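Local coordinates for protein beta-1,3-glucosyltransferase (PDB 5JVV) that probably belongs to the carbohydrate-active enzymes and folds as a sandwich of two curved beta-sheets, at residues A[13-18]-A[43-48]; A[53-58]-A[73-78]; A[86-91]-A[102-107]; A[207-212]-A[291-296]; A[28-33]-A[61-66]. All coordinates share one frame; numbering follows the deposited sequence.

Contact 1 of 5, residues A[13-18]-A[43-48]; sequences DFLDAF and GLVKVT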
# COMPACT_ATOMS: atom_id res chain seq x y z
N ASP A 13 -0.37 -10.91 17.22
CA ASP A 13 0.78 -11.54 16.57
C ASP A 13 1.20 -10.76 15.34
O ASP A 13 2.38 -10.63 15.04
CB ASP A 13 0.45 -12.99 16.17
CG ASP A 13 0.26 -13.90 17.36
OD1 ASP A 13 0.72 -13.55 18.47
OD2 ASP A 13 -0.33 -14.98 17.18
N PHE A 14 0.21 -10.22 14.62
CA PHE A 14 0.49 -9.37 13.48
C PHE A 14 1.26 -8.14 13.95
O PHE A 14 2.33 -7.84 13.44
CB PHE A 14 -0.83 -8.95 12.80
CG PHE A 14 -0.65 -7.98 11.66
CD1 PHE A 14 -0.52 -8.44 10.35
CD2 PHE A 14 -0.63 -6.61 11.91
CE1 PHE A 14 -0.36 -7.54 9.31
CE2 PHE A 14 -0.47 -5.71 10.87
CZ PHE A 14 -0.35 -6.18 9.57
N LEU A 15 0.71 -7.43 14.93
CA LEU A 15 1.38 -6.23 15.45
C LEU A 15 2.81 -6.53 15.94
O LEU A 15 3.73 -5.74 15.72
CB LEU A 15 0.55 -5.59 16.55
CG LEU A 15 -0.78 -4.97 16.11
CD1 LEU A 15 -1.59 -4.54 17.32
CD2 LEU A 15 -0.54 -3.80 15.16
N ASP A 16 2.98 -7.66 16.62
CA ASP A 16 4.30 -8.04 17.13
C ASP A 16 5.31 -8.34 16.03
O ASP A 16 6.51 -8.36 16.28
CB ASP A 16 4.19 -9.26 18.05
CG ASP A 16 3.52 -8.96 19.37
OD1 ASP A 16 3.43 -7.77 19.75
OD2 ASP A 16 3.10 -9.91 20.06
N ALA A 17 4.82 -8.57 14.81
CA ALA A 17 5.70 -8.94 13.69
C ALA A 17 6.16 -7.74 12.87
O ALA A 17 6.81 -7.91 11.84
CB ALA A 17 4.99 -9.95 12.79
N PHE A 18 5.84 -6.54 13.33
CA PHE A 18 6.25 -5.32 12.64
C PHE A 18 6.95 -4.38 13.61
O PHE A 18 6.63 -4.35 14.80
CB PHE A 18 5.04 -4.61 12.03
CG PHE A 18 4.46 -5.31 10.83
CD1 PHE A 18 4.79 -4.90 9.55
CD2 PHE A 18 3.59 -6.39 10.98
CE1 PHE A 18 4.28 -5.54 8.43
CE2 PHE A 18 3.07 -7.04 9.88
CZ PHE A 18 3.41 -6.62 8.60
N GLY A 43 -5.48 5.61 20.26
CA GLY A 43 -6.49 4.88 19.51
C GLY A 43 -6.18 4.69 18.03
O GLY A 43 -7.06 4.26 17.26
N LEU A 44 -4.96 4.99 17.61
CA LEU A 44 -4.58 4.81 16.20
C LEU A 44 -4.34 3.35 15.84
O LEU A 44 -4.39 2.96 14.67
CB LEU A 44 -3.32 5.62 15.86
CG LEU A 44 -3.49 7.08 15.42
CD1 LEU A 44 -4.30 7.89 16.41
CD2 LEU A 44 -2.12 7.72 15.19
N VAL A 45 -4.03 2.55 16.85
CA VAL A 45 -3.79 1.13 16.64
C VAL A 45 -4.55 0.35 17.69
O VAL A 45 -4.50 0.68 18.89
CB VAL A 45 -2.28 0.79 16.75
CG1 VAL A 45 -2.07 -0.73 16.82
CG2 VAL A 45 -1.52 1.37 15.57
N LYS A 46 -5.25 -0.69 17.25
CA LYS A 46 -5.99 -1.55 18.16
C LYS A 46 -6.30 -2.85 17.46
O LYS A 46 -6.26 -2.93 16.22
CB LYS A 46 -7.29 -0.88 18.60
CG LYS A 46 -8.23 -0.53 17.45
CD LYS A 46 -9.37 0.39 17.92
CE LYS A 46 -10.27 0.79 16.74
NZ LYS A 46 -11.26 1.85 17.13
N VAL A 47 -6.60 -3.88 18.25
CA VAL A 47 -7.15 -5.12 17.70
C VAL A 47 -8.64 -5.03 17.93
O VAL A 47 -9.09 -4.69 19.04
CB VAL A 47 -6.57 -6.36 18.38
CG1 VAL A 47 -7.26 -7.62 17.88
CG2 VAL A 47 -5.08 -6.45 18.14
N THR A 48 -9.43 -5.27 16.89
CA THR A 48 -10.87 -5.13 17.00
C THR A 48 -11.51 -6.38 17.58
O THR A 48 -10.86 -7.43 17.73
CB THR A 48 -11.53 -4.83 15.65
OG1 THR A 48 -11.60 -6.03 14.87
CG2 THR A 48 -10.77 -3.74 14.88
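Leu-15 and Val-45 owe their meeting to their torsions. In Leu-15 the CG atom lies opposite the carbonyl carbon (chi1 -68°), and a nearly straight second torsion (chi2 172°) carries the methyl fork out from the helix. Val-45 turns CG1 to the far side from its own backbone N (chi1 168°), which offers that methyl to the leucine. The two side chains reach toward each other and touch at their ends: CG1 of Val-45 lies 3.8 Å from Leu-15 CD2 and 3.9 Å from Leu-15 CD1, so a single valine methyl sits against both prongs of the fork. Val-47, two residues further along the strand, behaves differently. It slides past the leucine in the opposite sense, and its CG2 comes no closer than 4.1 Å to Leu-15 CD1, at the better exposed margin of the contact.

The pairing illustrates how a short helix is seated against the end of a beta-sandwich. Helix 11-16 packs on strand 45-47, which is hydrogen-bonded to strand 53-55, and Val-53 of that neighbour also touches Leu-15. Helix 36-41 also packs here, its Ala-39 and Glu-40 against Val-45 and its Arg-36 against Leu-15; a Schellman motif with Gly-43 at positive phi ends this helix just before the strand. A salt bridge from Asp-16 to Arg-36 joins the two helices.

No hydrogen bond links the segments 13-18 and 43-48 directly. Branched aliphatic ends supply nearly all of the interface, which implies that shape and exclusion of water, rather than directional bonding, set the helix on the strand.

Contact 2 of 5, residues A[53-58]-A[73-78]; sequences VYLGVD and VRLEST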
# COMPACT_ATOMS: atom_id res chain seq x y z
N VAL A 53 -6.84 -6.14 12.72
CA VAL A 53 -5.98 -5.07 13.19
C VAL A 53 -6.37 -3.75 12.52
O VAL A 53 -6.48 -3.66 11.30
CB VAL A 53 -4.50 -5.40 12.91
CG1 VAL A 53 -3.62 -4.17 13.17
CG2 VAL A 53 -4.05 -6.57 13.76
N TYR A 54 -6.58 -2.73 13.35
CA TYR A 54 -6.90 -1.39 12.90
C TYR A 54 -5.64 -0.52 12.96
O TYR A 54 -4.99 -0.45 14.01
CB TYR A 54 -8.00 -0.80 13.80
CG TYR A 54 -8.30 0.68 13.63
CD1 TYR A 54 -9.42 1.10 12.91
CD2 TYR A 54 -7.51 1.65 14.23
CE1 TYR A 54 -9.71 2.44 12.76
CE2 TYR A 54 -7.79 3.00 14.09
CZ TYR A 54 -8.90 3.39 13.35
OH TYR A 54 -9.19 4.73 13.20
N LEU A 55 -5.30 0.11 11.84
CA LEU A 55 -4.24 1.12 11.79
C LEU A 55 -4.85 2.39 11.23
O LEU A 55 -5.15 2.47 10.04
CB LEU A 55 -3.10 0.66 10.88
CG LEU A 55 -2.57 -0.77 10.99
CD1 LEU A 55 -1.58 -1.03 9.86
CD2 LEU A 55 -1.93 -1.00 12.38
N GLY A 56 -5.02 3.39 12.08
CA GLY A 56 -5.69 4.61 11.68
C GLY A 56 -4.85 5.85 11.93
O GLY A 56 -3.65 5.75 12.19
N VAL A 57 -5.49 7.00 11.84
CA VAL A 57 -4.79 8.28 11.98
C VAL A 57 -5.54 9.16 12.98
O VAL A 57 -6.65 8.84 13.40
CB VAL A 57 -4.66 9.02 10.63
CG1 VAL A 57 -3.97 8.13 9.59
CG2 VAL A 57 -6.03 9.48 10.11
N ASP A 58 -4.92 10.27 13.38
CA ASP A 58 -5.59 11.24 14.23
C ASP A 58 -6.71 11.89 13.41
O ASP A 58 -6.44 12.60 12.44
CB ASP A 58 -4.55 12.29 14.65
CG ASP A 58 -5.13 13.41 15.50
OD1 ASP A 58 -6.36 13.66 15.49
OD2 ASP A 58 -4.33 14.09 16.18
N VAL A 73 0.76 5.85 11.44
CA VAL A 73 1.76 4.82 11.69
C VAL A 73 2.30 4.23 10.39
O VAL A 73 1.67 4.31 9.31
CB VAL A 73 1.22 3.69 12.59
CG1 VAL A 73 0.91 4.22 13.99
CG2 VAL A 73 -0.01 3.01 11.96
N ARG A 74 3.50 3.66 10.49
CA ARG A 74 4.15 3.00 9.38
C ARG A 74 4.79 1.74 9.95
O ARG A 74 5.73 1.82 10.75
CB ARG A 74 5.18 3.93 8.71
CG ARG A 74 6.13 3.23 7.76
CD ARG A 74 6.89 4.21 6.88
NE ARG A 74 8.10 3.60 6.31
CZ ARG A 74 8.75 4.07 5.25
NH1 ARG A 74 8.30 5.13 4.59
NH2 ARG A 74 9.85 3.46 4.82
N LEU A 75 4.24 0.60 9.57
CA LEU A 75 4.68 -0.69 10.08
C LEU A 75 5.57 -1.37 9.05
O LEU A 75 5.20 -1.47 7.89
CB LEU A 75 3.46 -1.58 10.37
CG LEU A 75 2.76 -1.36 11.71
CD1 LEU A 75 2.21 0.05 11.83
CD2 LEU A 75 1.65 -2.39 11.93
N GLU A 76 6.74 -1.83 9.49
CA GLU A 76 7.71 -2.49 8.62
C GLU A 76 8.01 -3.86 9.21
O GLU A 76 8.37 -3.96 10.37
CB GLU A 76 8.99 -1.65 8.49
CG GLU A 76 8.74 -0.24 7.96
CD GLU A 76 9.99 0.60 7.88
OE1 GLU A 76 11.05 0.16 8.39
OE2 GLU A 76 9.93 1.70 7.30
N SER A 77 7.85 -4.92 8.42
CA SER A 77 7.97 -6.26 8.99
C SER A 77 9.38 -6.51 9.53
O SER A 77 10.36 -6.04 8.97
CB SER A 77 7.58 -7.33 7.97
OG SER A 77 8.49 -7.36 6.88
N THR A 78 9.45 -7.23 10.64
CA THR A 78 10.75 -7.59 11.21
C THR A 78 11.41 -8.68 10.37
O THR A 78 12.62 -8.63 10.13
CB THR A 78 10.62 -8.01 12.68
OG1 THR A 78 9.57 -8.97 12.82
CG2 THR A 78 10.27 -6.80 13.51
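Leu-55 and Val-73 mark the closest approach of the two backbones, their CA atoms 7.0 Å apart, and no hydrogen bond joins the segments. The two segments meet mainly through side chains, as layers rather than as neighbouring strands. Strand 53-55 is bonded instead to strands 45-47 and 289-297, whereas residues 73-78 lie on strand 70-77, which pairs with strands 18-20, 31-33 and 240-247.

Leu-55 does most of the bridging. At its base, CB rests 4.0 Å from Val-73 CG2, the methyl that the valine keeps in the crowded position between its backbone N and carbonyl carbon. Further out, the leucine meets Leu-75 tip to tip: CD2 of Leu-55 is 3.9 Å from CD2 of Leu-75, and that same Leu-75 methyl stands 4.1 Å from Leu-55 CD1.

This is the interior of a beta-sandwich, where alternate residues of one strand point into the filling. Val-73 and Leu-75 face the opposing sheet here, beside Phe-18 and Phe-20 of strand 18-20 and Phe-14 of helix 11-16.

The residues that alternate with them, Arg-74 and Glu-76, turn to the other face of strand 70-77. There they form a salt bridge in which the guanidinium group, side-on and almost in its own plane, gives two hydrogen bonds to one carboxylate oxygen: Arg-74 NE is 2.8 Å from Glu-76 OE2, on that oxygen's anti lone pair, and Arg-74 NH2 is 3.0 Å from the same atom. Phe-21 adds a cation-pi contact to Arg-74.

Contact 3 of 5, residues A[86-91]-A[102-107]; sequences VIADIK and PAFWTV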
# COMPACT_ATOMS: atom_id res chain seq x y z
N VAL A 86 2.64 -13.86 -1.01
CA VAL A 86 2.15 -13.03 0.08
C VAL A 86 0.65 -12.86 -0.10
O VAL A 86 0.19 -12.48 -1.18
CB VAL A 86 2.83 -11.66 0.08
CG1 VAL A 86 2.21 -10.76 1.15
CG2 VAL A 86 4.32 -11.81 0.30
N ILE A 87 -0.12 -13.16 0.95
CA ILE A 87 -1.57 -13.03 0.89
C ILE A 87 -2.03 -12.10 2.00
O ILE A 87 -1.83 -12.40 3.18
CB ILE A 87 -2.26 -14.40 1.11
CG1 ILE A 87 -1.69 -15.44 0.14
CG2 ILE A 87 -3.78 -14.26 0.98
CD1 ILE A 87 -2.27 -15.37 -1.25
N ALA A 88 -2.61 -10.97 1.64
CA ALA A 88 -3.13 -10.04 2.63
C ALA A 88 -4.64 -9.92 2.51
O ALA A 88 -5.14 -9.47 1.48
CB ALA A 88 -2.49 -8.68 2.46
N ASP A 89 -5.35 -10.32 3.56
CA ASP A 89 -6.80 -10.14 3.60
C ASP A 89 -7.07 -8.82 4.32
O ASP A 89 -6.83 -8.70 5.52
CB ASP A 89 -7.48 -11.34 4.28
CG ASP A 89 -8.99 -11.21 4.32
OD1 ASP A 89 -9.50 -10.10 4.53
OD2 ASP A 89 -9.69 -12.25 4.18
N ILE A 90 -7.57 -7.84 3.57
CA ILE A 90 -7.74 -6.48 4.07
C ILE A 90 -9.22 -6.10 3.99
O ILE A 90 -9.81 -6.12 2.92
CB ILE A 90 -6.89 -5.51 3.23
CG1 ILE A 90 -5.41 -5.92 3.29
CG2 ILE A 90 -7.07 -4.07 3.69
CD1 ILE A 90 -4.55 -5.32 2.19
N LYS A 91 -9.82 -5.78 5.13
CA LYS A 91 -11.23 -5.42 5.18
C LYS A 91 -11.46 -3.97 4.76
O LYS A 91 -12.48 -3.63 4.16
CB LYS A 91 -11.79 -5.67 6.59
CG LYS A 91 -13.25 -5.27 6.76
CD LYS A 91 -13.69 -5.27 8.22
CE LYS A 91 -13.71 -6.67 8.81
NZ LYS A 91 -14.72 -7.54 8.15
N PRO A 102 -2.01 6.32 1.23
CA PRO A 102 -1.80 5.00 1.81
C PRO A 102 -0.93 4.12 0.92
O PRO A 102 -0.91 4.30 -0.31
CB PRO A 102 -3.21 4.43 1.86
CG PRO A 102 -3.85 4.99 0.61
CD PRO A 102 -3.29 6.40 0.50
N ALA A 103 -0.24 3.16 1.52
CA ALA A 103 0.54 2.20 0.74
C ALA A 103 0.75 0.89 1.46
O ALA A 103 1.01 0.86 2.66
CB ALA A 103 1.88 2.81 0.35
N PHE A 104 0.60 -0.19 0.70
CA PHE A 104 1.04 -1.52 1.10
C PHE A 104 2.13 -1.86 0.09
O PHE A 104 1.88 -1.94 -1.11
CB PHE A 104 -0.11 -2.53 1.02
CG PHE A 104 0.30 -3.97 1.23
CD1 PHE A 104 1.30 -4.31 2.15
CD2 PHE A 104 -0.35 -5.00 0.54
CE1 PHE A 104 1.66 -5.65 2.35
CE2 PHE A 104 0.01 -6.34 0.72
CZ PHE A 104 1.02 -6.66 1.64
N TRP A 105 3.36 -2.01 0.57
CA TRP A 105 4.49 -2.08 -0.34
C TRP A 105 5.67 -2.83 0.28
O TRP A 105 5.58 -3.27 1.42
CB TRP A 105 4.88 -0.67 -0.81
CG TRP A 105 5.32 0.27 0.28
CD1 TRP A 105 4.57 0.75 1.32
CD2 TRP A 105 6.62 0.87 0.40
NE1 TRP A 105 5.33 1.62 2.08
CE2 TRP A 105 6.59 1.70 1.54
CE3 TRP A 105 7.79 0.79 -0.35
CZ2 TRP A 105 7.71 2.45 1.95
CZ3 TRP A 105 8.90 1.52 0.06
CH2 TRP A 105 8.85 2.34 1.20
N THR A 106 6.74 -3.00 -0.49
CA THR A 106 7.91 -3.72 0.01
C THR A 106 9.17 -2.90 -0.25
O THR A 106 9.27 -2.20 -1.24
CB THR A 106 8.07 -5.13 -0.64
OG1 THR A 106 8.71 -5.03 -1.92
CG2 THR A 106 6.71 -5.84 -0.78
N VAL A 107 10.12 -3.00 0.67
CA VAL A 107 11.34 -2.22 0.54
C VAL A 107 12.54 -2.97 1.11
O VAL A 107 12.41 -3.76 2.04
CB VAL A 107 11.17 -0.85 1.23
CG1 VAL A 107 11.18 -1.00 2.74
CG2 VAL A 107 12.24 0.13 0.76
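Phe-104 gives up more surface than any other residue here, chiefly against Ala-88 and Val-86, with Ile-90 alongside at longer range. With CG placed opposite the backbone N (chi1 172°), the ring projects from strand 100-107 across the interior to strand 84-90. The backbones stay well apart, the CA atoms of Ala-88 and Phe-104 being separated by 9.6 Å, and the aromatic side chain reaches across the interval.

The outer end of the ring, CE2 and CZ, makes the contact. CE2 of Phe-104 approaches Ala-88 CB to 3.8 Å, and CZ lies 4.1 Å from the same methyl, which meets the ring obliquely. Val-86, two residues back on its strand and so on the same face, places CG1 at the ring's edge, close to the ring plane and 4.3 Å from Phe-104 CZ. A large side chain on one layer is thus matched by a small one across from it, with a branched one beside.

In this way the two sheets of a beta-sandwich interlock. Strand 84-90 is flanked in its sheet by strands 184-190 and 289-297; strand 100-107 lies in the other sheet between 116-121 and 240-247, and from the latter Phe-243 stacks on the Phe-104 ring. Trp-105, the next residue, faces the other way, where its NE1 bonds to Asp-244.

Since carbon alone meets carbon and no hydrogen bond crosses between the layers, the contact has no directional bond of its own; the ring is probably positioned by the fit of its neighbours, the stacked Phe-243 among them.

Contact 4 of 5, residues A[207-212]-A[291-296]; sequences KSIESD and INYLKT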
# COMPACT_ATOMS: atom_id res chain seq x y z
N LYS A 207 -10.89 -20.47 -3.26
CA LYS A 207 -11.02 -21.36 -2.12
C LYS A 207 -9.68 -21.86 -1.58
O LYS A 207 -9.56 -22.11 -0.37
CB LYS A 207 -11.96 -22.52 -2.43
CG LYS A 207 -13.43 -22.12 -2.48
CD LYS A 207 -13.95 -21.79 -1.09
CE LYS A 207 -15.31 -21.10 -1.12
NZ LYS A 207 -15.77 -20.73 0.26
N SER A 208 -8.68 -22.00 -2.45
CA SER A 208 -7.36 -22.50 -2.01
C SER A 208 -6.64 -21.47 -1.14
O SER A 208 -5.79 -21.82 -0.32
CB SER A 208 -6.49 -22.90 -3.20
OG SER A 208 -6.15 -21.76 -3.98
N ILE A 209 -6.97 -20.20 -1.32
CA ILE A 209 -6.46 -19.17 -0.42
C ILE A 209 -7.16 -19.27 0.93
O ILE A 209 -6.53 -19.19 1.99
CB ILE A 209 -6.65 -17.76 -1.03
CG1 ILE A 209 -5.64 -17.55 -2.16
CG2 ILE A 209 -6.49 -16.69 0.03
CD1 ILE A 209 -5.78 -16.22 -2.87
N GLU A 210 -8.48 -19.44 0.90
CA GLU A 210 -9.25 -19.58 2.12
C GLU A 210 -8.83 -20.79 2.94
O GLU A 210 -8.93 -20.77 4.16
CB GLU A 210 -10.75 -19.65 1.80
CG GLU A 210 -11.26 -18.39 1.10
CD GLU A 210 -12.77 -18.36 0.99
OE1 GLU A 210 -13.37 -19.43 0.81
OE2 GLU A 210 -13.34 -17.25 1.09
N SER A 211 -8.33 -21.83 2.28
CA SER A 211 -7.93 -23.08 2.92
C SER A 211 -6.46 -23.11 3.33
O SER A 211 -5.96 -24.12 3.82
CB SER A 211 -8.18 -24.27 1.98
OG SER A 211 -9.53 -24.32 1.56
N ASP A 212 -5.75 -22.00 3.09
CA ASP A 212 -4.31 -21.91 3.38
C ASP A 212 -3.47 -22.96 2.64
O ASP A 212 -2.45 -23.44 3.15
CB ASP A 212 -4.06 -21.94 4.90
CG ASP A 212 -4.55 -20.69 5.60
OD1 ASP A 212 -5.20 -19.85 4.95
OD2 ASP A 212 -4.27 -20.54 6.81
N ILE A 291 -6.95 -4.79 8.81
CA ILE A 291 -6.31 -5.95 8.20
C ILE A 291 -6.76 -7.21 8.93
O ILE A 291 -6.56 -7.35 10.14
CB ILE A 291 -4.78 -5.82 8.25
CG1 ILE A 291 -4.33 -4.58 7.45
CG2 ILE A 291 -4.10 -7.08 7.73
CD1 ILE A 291 -2.99 -4.00 7.89
N ASN A 292 -7.38 -8.13 8.20
CA ASN A 292 -7.79 -9.41 8.78
C ASN A 292 -6.62 -10.33 9.04
O ASN A 292 -6.46 -10.87 10.14
CB ASN A 292 -8.81 -10.11 7.88
CG ASN A 292 -10.20 -9.58 8.06
OD1 ASN A 292 -10.61 -9.24 9.17
ND2 ASN A 292 -10.95 -9.51 6.97
N TYR A 293 -5.79 -10.55 8.02
CA TYR A 293 -4.60 -11.35 8.22
C TYR A 293 -3.56 -11.12 7.15
O TYR A 293 -3.85 -10.59 6.08
CB TYR A 293 -4.92 -12.85 8.28
CG TYR A 293 -5.46 -13.48 7.01
CD1 TYR A 293 -4.62 -13.83 5.95
CD2 TYR A 293 -6.82 -13.78 6.89
CE1 TYR A 293 -5.12 -14.45 4.80
CE2 TYR A 293 -7.32 -14.39 5.76
CZ TYR A 293 -6.47 -14.72 4.72
OH TYR A 293 -6.98 -15.33 3.59
N LEU A 294 -2.34 -11.53 7.47
CA LEU A 294 -1.25 -11.55 6.51
C LEU A 294 -0.61 -12.93 6.56
O LEU A 294 -0.14 -13.37 7.62
CB LEU A 294 -0.22 -10.46 6.84
CG LEU A 294 1.06 -10.44 5.99
CD1 LEU A 294 0.71 -10.28 4.52
CD2 LEU A 294 1.98 -9.33 6.46
N LYS A 295 -0.62 -13.63 5.44
CA LYS A 295 -0.01 -14.96 5.37
C LYS A 295 1.04 -15.02 4.28
O LYS A 295 0.84 -14.49 3.18
CB LYS A 295 -1.09 -16.04 5.16
CG LYS A 295 -2.01 -16.16 6.37
CD LYS A 295 -3.18 -17.12 6.18
CE LYS A 295 -4.10 -17.02 7.39
NZ LYS A 295 -5.25 -17.96 7.32
N THR A 296 2.19 -15.63 4.58
CA THR A 296 3.26 -15.77 3.60
C THR A 296 3.53 -17.25 3.35
O THR A 296 3.31 -18.09 4.24
CB THR A 296 4.54 -15.07 4.06
OG1 THR A 296 4.96 -15.65 5.30
CG2 THR A 296 4.30 -13.59 4.26
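A Schellman motif at the end of helix 207-210 brings Asp-212 to Lys-295 on the outer face of the sheet. Asp-212 has left the helix with positive phi, and one of the motif's bonds runs from Asp-212 N to Ile-209 O at 3.1 Å; just before it, Ser-211 N to Lys-207 O, at 2.9 Å, is an ordinary helical bond.

Beyond the turn, the side chains of Asp-212 and Lys-295 cross at about a right angle and form a salt bridge. Lys-295 NZ lies 2.8 Å from Asp-212 OD2, which accepts through its syn lone pair, and adds a weak bond of 3.0 Å to Asp-212 OD1. The lysine chain is fully extended beyond CG, which carries the ammonium group out from the strand; on the way its CE lies 3.5 Å above one face of the Tyr-293 ring, displaced toward the rim.

Tyr-293 provides the second point of contact. With CG held between backbone N and carbonyl carbon (chi1 66°), the ring reaches toward the helix, and its OH stands 3.8 Å from Ile-209 CG2. Ile-209 itself also packs on Ile-87 and Phe-219.

A salt bridge and a van der Waals touch thus join the helix end to strand 289-297. That strand carries a classic beta bulge here, Asn-292 and Tyr-293 both facing Asp-89 of strand 84-90, a familiar irregularity of antiparallel sheets.

Contact 5 of 5, residues A[28-33]-A[61-66]; sequences NGFVHY and NTLSLT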
# COMPACT_ATOMS: atom_id res chain seq x y z
N ASN A 28 8.36 12.91 2.72
CA ASN A 28 8.19 14.33 3.03
C ASN A 28 6.76 14.74 3.29
O ASN A 28 6.38 15.91 3.11
CB ASN A 28 8.81 15.20 1.92
CG ASN A 28 10.28 14.93 1.75
OD1 ASN A 28 11.05 15.03 2.71
ND2 ASN A 28 10.68 14.56 0.54
N GLY A 29 5.96 13.78 3.74
CA GLY A 29 4.56 14.04 4.01
C GLY A 29 4.29 14.87 5.25
O GLY A 29 5.14 15.00 6.15
N PHE A 30 3.09 15.43 5.29
CA PHE A 30 2.59 16.13 6.47
C PHE A 30 2.01 15.08 7.41
O PHE A 30 0.79 15.00 7.64
CB PHE A 30 1.52 17.14 6.04
CG PHE A 30 1.01 18.02 7.15
CD1 PHE A 30 1.83 18.98 7.73
CD2 PHE A 30 -0.30 17.90 7.59
CE1 PHE A 30 1.35 19.79 8.74
CE2 PHE A 30 -0.79 18.71 8.60
CZ PHE A 30 0.03 19.66 9.18
N VAL A 31 2.91 14.25 7.95
CA VAL A 31 2.53 13.12 8.79
C VAL A 31 3.46 13.10 10.00
O VAL A 31 4.62 13.51 9.91
CB VAL A 31 2.68 11.78 8.00
CG1 VAL A 31 4.13 11.51 7.67
CG2 VAL A 31 2.07 10.63 8.76
N HIS A 32 2.93 12.63 11.12
CA HIS A 32 3.72 12.44 12.32
C HIS A 32 3.63 10.96 12.67
O HIS A 32 2.68 10.50 13.30
CB HIS A 32 3.15 13.30 13.45
CG HIS A 32 4.02 13.38 14.67
ND1 HIS A 32 5.12 12.56 14.87
CD2 HIS A 32 3.95 14.19 15.75
CE1 HIS A 32 5.68 12.86 16.03
NE2 HIS A 32 5.00 13.85 16.58
N TYR A 33 4.63 10.21 12.23
CA TYR A 33 4.66 8.78 12.49
C TYR A 33 5.03 8.55 13.96
O TYR A 33 6.01 9.12 14.45
CB TYR A 33 5.68 8.12 11.58
CG TYR A 33 5.20 7.86 10.17
CD1 TYR A 33 3.91 7.40 9.92
CD2 TYR A 33 6.05 8.05 9.09
CE1 TYR A 33 3.49 7.13 8.61
CE2 TYR A 33 5.64 7.79 7.79
CZ TYR A 33 4.36 7.33 7.56
OH TYR A 33 3.96 7.06 6.27
N ASN A 61 -7.94 16.03 16.09
CA ASN A 61 -7.30 17.31 16.37
C ASN A 61 -7.09 18.19 15.15
O ASN A 61 -6.76 17.71 14.06
CB ASN A 61 -5.96 17.09 17.07
CG ASN A 61 -6.12 16.42 18.42
OD1 ASN A 61 -6.67 17.00 19.36
ND2 ASN A 61 -5.63 15.19 18.53
N THR A 62 -7.28 19.50 15.34
CA THR A 62 -6.94 20.51 14.34
C THR A 62 -5.47 20.86 14.56
O THR A 62 -5.03 20.98 15.71
CB THR A 62 -7.83 21.74 14.54
OG1 THR A 62 -9.21 21.39 14.30
CG2 THR A 62 -7.42 22.87 13.61
N LEU A 63 -4.71 21.00 13.48
CA LEU A 63 -3.26 21.11 13.57
C LEU A 63 -2.73 22.41 12.99
O LEU A 63 -3.33 23.01 12.10
CB LEU A 63 -2.60 19.95 12.83
CG LEU A 63 -3.07 18.56 13.21
CD1 LEU A 63 -2.45 17.52 12.30
CD2 LEU A 63 -2.71 18.28 14.67
N SER A 64 -1.57 22.83 13.50
CA SER A 64 -0.86 23.96 12.90
C SER A 64 -0.36 23.61 11.51
O SER A 64 -0.00 22.46 11.24
CB SER A 64 0.32 24.36 13.77
OG SER A 64 1.08 25.36 13.12
N LEU A 65 -0.32 24.60 10.62
CA LEU A 65 0.22 24.36 9.29
C LEU A 65 1.72 24.07 9.33
O LEU A 65 2.28 23.54 8.38
CB LEU A 65 -0.06 25.56 8.38
CG LEU A 65 -1.51 25.98 8.18
CD1 LEU A 65 -1.59 27.08 7.13
CD2 LEU A 65 -2.36 24.78 7.79
N THR A 66 2.36 24.42 10.44
CA THR A 66 3.79 24.14 10.60
C THR A 66 4.06 23.02 11.60
O THR A 66 5.19 22.84 12.07
CB THR A 66 4.59 25.42 10.95
OG1 THR A 66 4.09 26.00 12.16
CG2 THR A 66 4.46 26.44 9.83
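Phe-30 points its CB toward the loop 61-66, and with CG opposite the backbone N (chi1 -175°) the ring extends to Leu-63, Ser-64 and Leu-65. On one side of the ring, CE2 lies 4.2 Å from Leu-63 CD1, an oblique apolar touch. At the tip, CZ comes within 3.5 Å of Ser-64 O, a carbonyl oxygen lying in the ring plane at its edge, where the weakly positive ring hydrogens probably favour it. On the other side, CE1 is 3.9 Å from Leu-65 O.

The loop offers these two carbonyls from a stretch shaped by an ST turn: Thr-66 N donates to Ser-64 OG over 3.1 Å, nearly straight at 162°. Phe-30 in turn is the centre of an inverse gamma turn, whose bond from Val-31 N to Gly-29 O is weak.

Around the pair, Ile-274, Val-277 and Ala-278 of helix 269-279 pack on the ring, and Leu-65 also rests on Ala-278. Phe-30 lies just before strand 31-33, the parallel partner of strand 70-77; its backbone is bonded to Arg-70 and Phe-247, while its ring packs against helix 269-279.

How the contacts relate
Contacts 2 and 3 both span the gap between the two sheets, their centres 11 Å apart, and also touch on the other face of the mixed sheet, where Arg-74 NH2 lies 3.7 Å from Trp-105 CZ2. Contact 1 adjoins contact 2, with centres 7 Å apart, since strands 45-47 and 53-55 pair directly: Leu-44 O is 2.7 Å from Gly-56 N. Strand 289-297 of contact 4 touches the segments of the first three contacts and pairs with both 53-55 and 84-90. Contact 5 lies on the sheet that also holds strands 70-77 and 100-107, joined to contact 2 through Tyr-33; its centre is about 35 Å from that of contact 4, across the centre of the chain.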